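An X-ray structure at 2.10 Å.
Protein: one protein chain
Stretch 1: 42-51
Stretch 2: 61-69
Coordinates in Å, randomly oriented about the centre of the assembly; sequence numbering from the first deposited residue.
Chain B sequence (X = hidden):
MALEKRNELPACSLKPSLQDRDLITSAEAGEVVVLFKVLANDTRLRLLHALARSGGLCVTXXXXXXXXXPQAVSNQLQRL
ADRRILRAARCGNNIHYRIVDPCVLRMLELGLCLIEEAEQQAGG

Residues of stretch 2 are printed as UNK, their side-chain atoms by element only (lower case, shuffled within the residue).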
# COMPACT_ATOMS: atom_id res chain seq x y z
N ASP B 42 -3.29 10.36 3.65
CA ASP B 42 -3.46 10.47 5.09
C ASP B 42 -4.92 10.40 5.53
O ASP B 42 -5.32 9.51 6.29
CB ASP B 42 -2.83 11.80 5.52
CG ASP B 42 -2.28 11.77 6.91
OD1 ASP B 42 -3.09 11.84 7.87
OD2 ASP B 42 -1.04 11.69 7.06
N THR B 43 -5.74 11.32 5.02
CA THR B 43 -7.13 11.42 5.45
C THR B 43 -7.95 10.21 5.03
O THR B 43 -8.73 9.69 5.83
CB THR B 43 -7.73 12.71 4.89
OG1 THR B 43 -7.19 13.82 5.61
CG2 THR B 43 -9.25 12.70 5.01
N ARG B 44 -7.77 9.73 3.79
CA ARG B 44 -8.53 8.57 3.34
C ARG B 44 -8.22 7.35 4.18
O ARG B 44 -9.11 6.54 4.46
CB ARG B 44 -8.23 8.25 1.88
CG ARG B 44 -8.81 9.22 0.88
CD ARG B 44 -8.97 8.56 -0.48
NE ARG B 44 -7.69 8.37 -1.11
CZ ARG B 44 -7.00 9.33 -1.72
NH1 ARG B 44 -7.46 10.57 -1.79
NH2 ARG B 44 -5.82 9.04 -2.26
N LEU B 45 -6.96 7.19 4.57
CA LEU B 45 -6.55 6.00 5.31
C LEU B 45 -7.14 6.01 6.71
O LEU B 45 -7.58 4.98 7.22
CB LEU B 45 -5.02 5.93 5.35
CG LEU B 45 -4.41 4.64 5.91
CD1 LEU B 45 -4.71 3.47 4.98
CD2 LEU B 45 -2.89 4.74 6.14
N ARG B 46 -7.14 7.18 7.36
CA ARG B 46 -7.76 7.29 8.68
C ARG B 46 -9.26 7.07 8.60
O ARG B 46 -9.84 6.42 9.47
CB ARG B 46 -7.45 8.67 9.28
CG ARG B 46 -5.97 8.92 9.55
CD ARG B 46 -5.81 10.19 10.35
NE ARG B 46 -6.28 10.03 11.72
CZ ARG B 46 -7.01 10.94 12.36
NH1 ARG B 46 -7.36 12.05 11.74
NH2 ARG B 46 -7.39 10.74 13.62
N LEU B 47 -9.90 7.60 7.55
CA LEU B 47 -11.33 7.36 7.36
C LEU B 47 -11.61 5.88 7.19
O LEU B 47 -12.59 5.35 7.75
CB LEU B 47 -11.84 8.13 6.12
CG LEU B 47 -12.13 9.62 6.24
CD1 LEU B 47 -12.46 10.22 4.87
CD2 LEU B 47 -13.30 9.81 7.19
N LEU B 48 -10.75 5.20 6.43
CA LEU B 48 -10.93 3.77 6.15
C LEU B 48 -10.73 2.94 7.41
O LEU B 48 -11.43 1.95 7.63
CB LEU B 48 -9.95 3.33 5.07
CG LEU B 48 -10.38 3.12 3.62
CD1 LEU B 48 -11.65 3.85 3.31
CD2 LEU B 48 -9.26 3.54 2.66
N HIS B 49 -9.76 3.32 8.24
CA HIS B 49 -9.57 2.62 9.49
C HIS B 49 -10.76 2.83 10.43
O HIS B 49 -11.25 1.88 11.04
CB HIS B 49 -8.27 3.06 10.16
CG HIS B 49 -7.95 2.27 11.39
ND1 HIS B 49 -7.21 2.77 12.44
CD2 HIS B 49 -8.26 0.99 11.72
CE1 HIS B 49 -7.09 1.84 13.38
NE2 HIS B 49 -7.72 0.75 12.96
N ALA B 50 -11.21 4.08 10.59
CA ALA B 50 -12.36 4.37 11.44
C ALA B 50 -13.60 3.59 10.99
O ALA B 50 -14.38 3.12 11.82
CB ALA B 50 -12.65 5.87 11.45
N LEU B 51 -13.78 3.42 9.67
CA LEU B 51 -14.86 2.60 9.15
C LEU B 51 -14.63 1.12 9.44
O LEU B 51 -15.58 0.38 9.74
CB LEU B 51 -15.01 2.80 7.65
CG LEU B 51 -15.53 4.15 7.22
CD1 LEU B 51 -15.29 4.32 5.73
CD2 LEU B 51 -17.02 4.23 7.56
N UNK B 61 -20.81 10.66 12.89
CA UNK B 61 -19.95 9.89 13.78
C UNK B 61 -18.55 9.77 13.21
O UNK B 61 -17.56 9.97 13.92
c UNK B 61 -21.93 8.57 14.69
o UNK B 61 -22.31 9.64 15.20
o UNK B 61 -22.62 7.53 14.69
c UNK B 61 -20.56 8.51 14.02
N UNK B 62 -18.45 9.44 11.92
CA UNK B 62 -17.14 9.29 11.29
C UNK B 62 -16.35 10.59 11.34
O UNK B 62 -15.16 10.59 11.68
c UNK B 62 -16.05 8.67 9.05
c UNK B 62 -17.32 8.78 9.87
c UNK B 62 -16.35 8.03 7.72
c UNK B 62 -14.99 7.87 9.79
N UNK B 63 -16.99 11.72 11.02
CA UNK B 63 -16.30 13.00 11.09
C UNK B 63 -15.89 13.35 12.51
O UNK B 63 -14.85 13.99 12.71
c UNK B 63 -17.18 14.11 10.50
N UNK B 64 -16.68 12.95 13.51
CA UNK B 64 -16.25 13.15 14.89
C UNK B 64 -15.04 12.29 15.21
O UNK B 64 -14.10 12.75 15.86
c UNK B 64 -17.39 12.86 15.87
N UNK B 65 -15.05 11.03 14.75
CA UNK B 65 -13.95 10.10 15.05
C UNK B 65 -12.61 10.64 14.59
O UNK B 65 -11.61 10.51 15.30
c UNK B 65 -14.22 8.74 14.41
N UNK B 66 -12.55 11.25 13.41
CA UNK B 66 -11.33 11.87 12.91
C UNK B 66 -11.42 13.36 13.20
O UNK B 66 -12.41 13.83 13.78
c UNK B 66 -12.28 12.19 10.58
c UNK B 66 -11.14 11.58 11.41
c UNK B 66 -11.07 10.08 11.17
N UNK B 67 -10.41 14.13 12.83
CA UNK B 67 -10.52 15.53 13.21
C UNK B 67 -11.16 16.45 12.19
O UNK B 67 -10.59 17.51 11.90
N UNK B 68 -12.33 16.11 11.65
CA UNK B 68 -12.78 16.76 10.41
C UNK B 68 -14.25 17.17 10.46
O UNK B 68 -15.02 16.73 11.30
c UNK B 68 -12.54 15.84 9.21
c UNK B 68 -11.09 15.47 9.00
c UNK B 68 -11.67 15.08 6.32
s UNK B 68 -10.89 14.25 7.70
N UNK B 69 -14.62 18.05 9.51
CA UNK B 69 -15.96 18.59 9.37
C UNK B 69 -16.84 17.63 8.57
O UNK B 69 -16.37 17.04 7.59
n UNK B 69 -14.53 23.58 10.42
c UNK B 69 -15.92 19.95 8.68
c UNK B 69 -13.72 23.04 9.28
c UNK B 69 -14.52 22.02 8.49
c UNK B 69 -15.13 20.99 9.43

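Position 61 carries two carbons, the second holding two oxygens: a short carboxylate, too far from stretch 1 to touch it. One carbon and then the carboxylate carbon make Asp 61.

Position 62 has four carbons, forked at the second, packed on Leu 47, Ala 50 and Leu 51, and its CA-to-CB bond points toward stretch 1. The fork at the second carbon identifies Leu 62. Its CG lies 3.5 Å from Leu 47 CD2, its CD1 3.5 Å from Ala 50 CB, and its CD2 3.9 Å from Leu 51 CD2. No other residue of the stretch has as much surface covered by the partner.

Position 63 bears a single carbon, pointing away from stretch 1, and is Ala 63. Position 64 likewise has one carbon, out of reach and exposed: Ala 64. Position 65 again has one carbon, now directed toward stretch 1, with its CB 4.4 Å from Ala 50 CB; this is Ala 65, a light touch at an exposed site.

At position 66 one carbon carries two more, so the branch sits at CB, beside the Arg 46 guanidinium and Leu 47. That is Val 66, the first residue to leave helical phi/psi. Its CB is 3.8 Å from Arg 46 NH1, its CG1 lies over one face of that guanidinium, and its CG2 is 4.3 Å from Leu 47 CD2.

Position 67 has no side-chain atoms; its backbone N lies 3.8 Å from Arg 46 NH1, at the guanidinium edge, with no hydrogen bond between them. It is Gly 67. A CB would have room here, so this contact does not explain the glycine.

Position 68 shows two carbons, a sulfur and a last carbon in an unbranched chain, the sulfur against the methyl of Thr 43: a thioether, hence Met 68. Its SD is 3.5 Å from Thr 43 CG2, extending the contact to an earlier turn of the stretch 1 helix.

Position 69 has four carbons in a row ending in nitrogen, well clear of stretch 1. It is Lys 69, at the N-cap position before the next helix.

The contact works by packing, without a hydrogen bond across it. The helix axes approach to 10.0 Å at 119°, and small Ala 50 sits opposite Leu 62, their CA atoms 6.9 Å apart. The leucine fills the space between Leu 47, Ala 50 and Leu 51. Past the helix end, Val 66 and Met 68 carry the contact on to Arg 46 and Thr 43, so the rule is one well-buried leucine followed by a loop that keeps packing.

Stretch 2, residues 61-69: DLAAAVGMK
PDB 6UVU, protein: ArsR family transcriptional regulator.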